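Aldehyde dehydrogenase (Anabaena variabilis, PDB 4H7N) probably catalyses the NAD+-dependent oxidation of aldehydes to carboxylic acids. Local coordinates at residues A[174-177]-A[181-184]; A[42-47]-A[53-58]. All coordinates share one frame; numbering follows the deposited sequence.

Interaction 1. Residues A[174-177]-A[181-184]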
loop_
_atom_site.group_PDB
_atom_site.type_symbol
_atom_site.label_atom_id
_atom_site.label_comp_id
_atom_site.label_asym_id
_atom_site.label_seq_id
_atom_site.Cartn_x
_atom_site.Cartn_y
_atom_site.Cartn_z
HETATM N N MSE A 174 -21.834 -21.449 12.827
HETATM C CA MSE A 174 -22.114 -22.502 13.768
HETATM C C MSE A 174 -20.819 -23.134 14.246
HETATM O O MSE A 174 -20.692 -23.495 15.420
HETATM C CB MSE A 174 -23.050 -23.513 13.111
HETATM C CG MSE A 174 -23.111 -24.846 13.833
HETATM SE SE MSE A 174 -24.543 -26.027 13.120
HETATM C CE MSE A 174 -23.926 -26.383 11.272
ATOM N N ALA A 175 -19.828 -23.297 13.366
ATOM C CA ALA A 175 -18.548 -23.901 13.804
ATOM C C ALA A 175 -17.797 -22.927 14.680
ATOM O O ALA A 175 -17.140 -23.303 15.672
ATOM C CB ALA A 175 -17.700 -24.283 12.604
ATOM N N LEU A 176 -17.867 -21.667 14.272
ATOM C CA LEU A 176 -17.157 -20.567 14.925
ATOM C C LEU A 176 -17.558 -20.446 16.401
ATOM O O LEU A 176 -16.702 -20.228 17.278
ATOM C CB LEU A 176 -17.432 -19.265 14.184
ATOM C CG LEU A 176 -16.914 -17.969 14.786
ATOM C CD1 LEU A 176 -15.399 -18.034 14.897
ATOM C CD2 LEU A 176 -17.335 -16.789 13.965
ATOM N N ASN A 177 -18.846 -20.604 16.680
ATOM C CA ASN A 177 -19.348 -20.380 18.021
ATOM C C ASN A 177 -18.938 -21.453 18.999
ATOM O O ASN A 177 -19.210 -21.305 20.160
ATOM C CB ASN A 177 -20.873 -20.236 18.029
ATOM C CG ASN A 177 -21.342 -18.892 17.493
ATOM O OD1 ASN A 177 -20.671 -17.870 17.643
ATOM N ND2 ASN A 177 -22.511 -18.891 16.887
ATOM N N GLU A 181 -12.146 -18.354 21.685
ATOM C CA GLU A 181 -11.198 -17.263 21.428
ATOM C C GLU A 181 -11.360 -16.568 20.053
ATOM O O GLU A 181 -10.832 -15.507 19.851
ATOM C CB GLU A 181 -9.784 -17.783 21.589
ATOM C CG GLU A 181 -9.512 -18.336 22.991
ATOM C CD GLU A 181 -9.186 -17.263 24.037
ATOM O OE1 GLU A 181 -9.367 -16.027 23.786
ATOM O OE2 GLU A 181 -8.709 -17.663 25.133
ATOM N N LEU A 182 -12.118 -17.139 19.133
ATOM C CA LEU A 182 -12.233 -16.579 17.796
ATOM C C LEU A 182 -13.559 -15.903 17.574
ATOM O O LEU A 182 -13.685 -15.034 16.711
ATOM C CB LEU A 182 -12.066 -17.686 16.790
ATOM C CG LEU A 182 -11.877 -17.396 15.314
ATOM C CD1 LEU A 182 -10.629 -16.570 15.067
ATOM C CD2 LEU A 182 -11.764 -18.722 14.596
ATOM N N ARG A 183 -14.558 -16.294 18.357
ATOM C CA ARG A 183 -15.922 -16.003 17.993
ATOM C C ARG A 183 -16.270 -14.550 18.246
ATOM O O ARG A 183 -17.222 -14.065 17.696
ATOM C CB ARG A 183 -16.919 -16.909 18.764
ATOM C CG ARG A 183 -16.856 -16.776 20.281
ATOM C CD ARG A 183 -18.049 -17.428 20.991
ATOM N NE ARG A 183 -19.316 -16.871 20.494
ATOM C CZ ARG A 183 -20.523 -17.246 20.892
ATOM N NH1 ARG A 183 -20.677 -18.187 21.829
ATOM N NH2 ARG A 183 -21.585 -16.667 20.346
ATOM N N ASP A 184 -15.502 -13.837 19.042
ATOM C CA ASP A 184 -15.721 -12.399 19.136
ATOM C C ASP A 184 -14.763 -11.541 18.291
ATOM O O ASP A 184 -14.916 -10.325 18.261
ATOM C CB ASP A 184 -15.684 -11.973 20.575
ATOM C CG ASP A 184 -16.813 -12.609 21.379
ATOM O OD1 ASP A 184 -17.988 -12.573 20.951
ATOM O OD2 ASP A 184 -16.499 -13.161 22.426
#
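Leu176 and Leu182 meet with their side chains at about a right angle, and a single methyl does the touching: CD1 of Leu176 lies 3.6 Å from CG of Leu182 and also borders its CB and CD2. With CG anti to the backbone N (chi1 173°), Leu176 sends this methyl across the turn, while its own CG rests against the backbone of Arg183, 3.9 Å from CA of that residue. Beyond the leucines, Asn177 lies over one face of the Arg183 guanidinium, the amide and guanidinium planes 42° apart. OD1 of Asn177 comes within 3.1 Å of NH2 of Arg183, but it approaches from above the plane and the angle is too poor for a hydrogen bond, which leaves a close polar contact near the surface. Shortening Leu176 to an alanine would remove the methyl that CG of Leu182 rests on, and would probably leave a gap there and beside the Arg183 backbone. The contact closes the turn by which the chain leaves helix 169-176 and heads into strand 186-188. Leu176 also packs on Leu186 and Phe188 of that strand and on Trp59 of helix 48-64, whereas Leu182 faces helices 27-46 and 48-64.

Interaction 2. Residues A[42-47]-A[53-58]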
loop_
_atom_site.group_PDB
_atom_site.type_symbol
_atom_site.label_atom_id
_atom_site.label_comp_id
_atom_site.label_asym_id
_atom_site.label_seq_id
_atom_site.Cartn_x
_atom_site.Cartn_y
_atom_site.Cartn_z
ATOM N N SER A 42 -7.720 -7.071 21.544
ATOM C CA SER A 42 -6.542 -7.014 22.414
ATOM C C SER A 42 -6.128 -8.373 22.920
ATOM O O SER A 42 -4.968 -8.731 22.822
ATOM C CB SER A 42 -6.798 -6.102 23.594
ATOM O OG SER A 42 -7.187 -4.809 23.111
ATOM N N ARG A 43 -7.078 -9.129 23.455
ATOM C CA ARG A 43 -6.790 -10.470 23.926
ATOM C C ARG A 43 -6.340 -11.376 22.778
ATOM O O ARG A 43 -5.402 -12.131 22.934
ATOM C CB ARG A 43 -8.035 -11.087 24.568
ATOM C CG ARG A 43 -7.762 -12.430 25.194
ATOM C CD ARG A 43 -9.033 -13.191 25.565
ATOM N NE ARG A 43 -8.567 -14.514 25.920
ATOM C CZ ARG A 43 -8.046 -14.840 27.099
ATOM N NH1 ARG A 43 -8.005 -13.960 28.087
ATOM N NH2 ARG A 43 -7.596 -16.069 27.301
ATOM N N TRP A 44 -7.014 -11.290 21.626
ATOM C CA TRP A 44 -6.575 -12.024 20.414
ATOM C C TRP A 44 -5.095 -11.723 20.005
ATOM O O TRP A 44 -4.296 -12.639 19.751
ATOM C CB TRP A 44 -7.572 -11.772 19.287
ATOM C CG TRP A 44 -7.352 -12.413 18.039
ATOM C CD1 TRP A 44 -7.087 -11.781 16.856
ATOM C CD2 TRP A 44 -7.408 -13.813 17.743
ATOM N NE1 TRP A 44 -6.971 -12.699 15.853
ATOM C CE2 TRP A 44 -7.183 -13.950 16.355
ATOM C CE3 TRP A 44 -7.649 -14.959 18.502
ATOM C CZ2 TRP A 44 -7.111 -15.167 15.732
ATOM C CZ3 TRP A 44 -7.634 -16.181 17.859
ATOM C CH2 TRP A 44 -7.337 -16.269 16.489
ATOM N N GLN A 45 -4.714 -10.458 20.028
ATOM C CA GLN A 45 -3.339 -10.075 19.722
ATOM C C GLN A 45 -2.380 -10.630 20.820
ATOM O O GLN A 45 -1.334 -11.237 20.517
ATOM C CB GLN A 45 -3.255 -8.540 19.579
ATOM C CG GLN A 45 -1.843 -7.951 19.367
ATOM C CD GLN A 45 -1.847 -6.408 19.290
ATOM O OE1 GLN A 45 -2.833 -5.744 18.912
ATOM N NE2 GLN A 45 -0.736 -5.841 19.659
ATOM N N GLU A 46 -2.779 -10.518 22.082
ATOM C CA GLU A 46 -1.950 -10.969 23.212
ATOM C C GLU A 46 -1.848 -12.481 23.316
ATOM O O GLU A 46 -0.915 -12.972 23.915
ATOM C CB GLU A 46 -2.462 -10.403 24.546
ATOM C CG GLU A 46 -2.275 -8.885 24.614
ATOM C CD GLU A 46 -3.108 -8.185 25.700
ATOM O OE1 GLU A 46 -4.023 -8.815 26.303
ATOM O OE2 GLU A 46 -2.860 -6.975 25.933
ATOM N N LEU A 47 -2.776 -13.223 22.729
ATOM C CA LEU A 47 -2.575 -14.683 22.639
ATOM C C LEU A 47 -1.287 -15.119 21.981
ATOM O O LEU A 47 -0.829 -16.200 22.230
ATOM C CB LEU A 47 -3.667 -15.356 21.826
ATOM C CG LEU A 47 -4.947 -15.807 22.473
ATOM C CD1 LEU A 47 -5.648 -16.712 21.461
ATOM C CD2 LEU A 47 -4.754 -16.517 23.788
ATOM N N ILE A 53 -2.983 -19.791 15.973
ATOM C CA ILE A 53 -2.903 -21.028 15.178
ATOM C C ILE A 53 -3.709 -22.123 15.840
ATOM O O ILE A 53 -4.512 -22.769 15.183
ATOM C CB ILE A 53 -1.438 -21.477 14.937
ATOM C CG1 ILE A 53 -0.732 -20.462 14.035
ATOM C CG2 ILE A 53 -1.374 -22.842 14.239
ATOM C CD1 ILE A 53 0.785 -20.628 13.971
ATOM N N THR A 54 -3.521 -22.353 17.128
ATOM C CA THR A 54 -4.303 -23.417 17.786
ATOM C C THR A 54 -5.807 -23.205 17.572
ATOM O O THR A 54 -6.525 -24.115 17.230
ATOM C CB THR A 54 -3.945 -23.488 19.269
ATOM O OG1 THR A 54 -2.571 -23.851 19.354
ATOM C CG2 THR A 54 -4.806 -24.524 20.055
ATOM N N THR A 55 -6.244 -21.969 17.758
ATOM C CA THR A 55 -7.624 -21.592 17.628
ATOM C C THR A 55 -8.146 -21.810 16.215
ATOM O O THR A 55 -9.203 -22.366 16.042
ATOM C CB THR A 55 -7.764 -20.102 18.010
ATOM O OG1 THR A 55 -7.381 -19.941 19.368
ATOM C CG2 THR A 55 -9.140 -19.634 17.898
ATOM N N LEU A 56 -7.396 -21.386 15.201
ATOM C CA LEU A 56 -7.817 -21.571 13.817
ATOM C C LEU A 56 -7.924 -23.059 13.507
ATOM O O LEU A 56 -8.867 -23.500 12.830
ATOM C CB LEU A 56 -6.836 -20.878 12.835
ATOM C CG LEU A 56 -7.189 -19.452 12.419
ATOM C CD1 LEU A 56 -8.511 -19.373 11.685
ATOM C CD2 LEU A 56 -7.310 -18.495 13.567
ATOM N N GLN A 57 -6.980 -23.856 14.006
ATOM C CA GLN A 57 -7.078 -25.304 13.799
ATOM C C GLN A 57 -8.306 -25.906 14.508
ATOM O O GLN A 57 -8.892 -26.868 14.003
ATOM C CB GLN A 57 -5.776 -26.031 14.223
ATOM C CG GLN A 57 -4.609 -25.676 13.278
ATOM C CD GLN A 57 -4.723 -26.316 11.881
ATOM O OE1 GLN A 57 -5.157 -27.443 11.726
ATOM N NE2 GLN A 57 -4.305 -25.599 10.872
ATOM N N GLN A 58 -8.657 -25.390 15.685
ATOM C CA GLN A 58 -9.894 -25.822 16.373
ATOM C C GLN A 58 -11.113 -25.484 15.516
ATOM O O GLN A 58 -12.040 -26.285 15.434
ATOM C CB GLN A 58 -10.088 -25.158 17.754
ATOM C CG GLN A 58 -9.455 -25.879 18.901
ATOM C CD GLN A 58 -9.052 -24.998 20.094
ATOM O OE1 GLN A 58 -9.395 -23.810 20.197
ATOM N NE2 GLN A 58 -8.308 -25.616 21.030
#
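The six-membered ring of Trp44 meets Thr55 and Leu56 with its edge, so that neither residue stacks on the indole. CZ3 of Trp44 is 3.8 Å from CG2 of Thr55, and next to it CH2 of Trp44 is 3.7 Å from CD2 of Leu56; CB of Thr55 and CD2 of Leu56 both lie near the plane of the ring. Trp44 carries CG anti to its backbone nitrogen (chi1 -179°), an extended setting that drives the far end of the indole toward segment 53-58, even though the nearest CA atoms of the two segments, those of Leu47 and Ile53, are 9.8 Å apart. Thr55 divides its two branches by chemistry. Its methyl CG2 is turned to the indole, whereas OG1, placed beside the backbone N by a chi1 of -62°, hydrogen-bonds to the carbonyl oxygen of Gly51 one turn earlier in the same helix, which satisfies a buried hydroxyl without help from the tryptophan. Leu56 brings CD2 to the indole edge with the two side chains at about a right angle. Leu47 adds a looser contact at the margin, its CD1 4.2 Å from OG1 of Thr55. No hydrogen bond joins the two segments, which are held by apolar contact. They belong to consecutive helices, 27-46 and 48-64, between which the chain turns sharply; Ile148 of helix 147-153 packs on Leu56, and helix 82-106 packs on Ile53 and Gln57.

Interaction 2 comes first along the chain and closes before interaction 1 opens, yet their centres are only 11 Å apart, on the same side of the molecule. The two meet directly. A salt bridge of 2.7 Å joins Glu181 OE1 to Arg43 NE, and Leu182 settles against both helices, with CD1 3.6 Å from CH2 of Trp44 and CB 3.7 Å from CG2 of Thr55. The loop between helix 169-176 and strand 186-188 is thereby fastened to helices 27-46 and 48-64, tying this helix pair to a connection that feeds the mixed sheet containing strand 186-188. Both contacts lie away from the predicted active-site glutamate, Glu232.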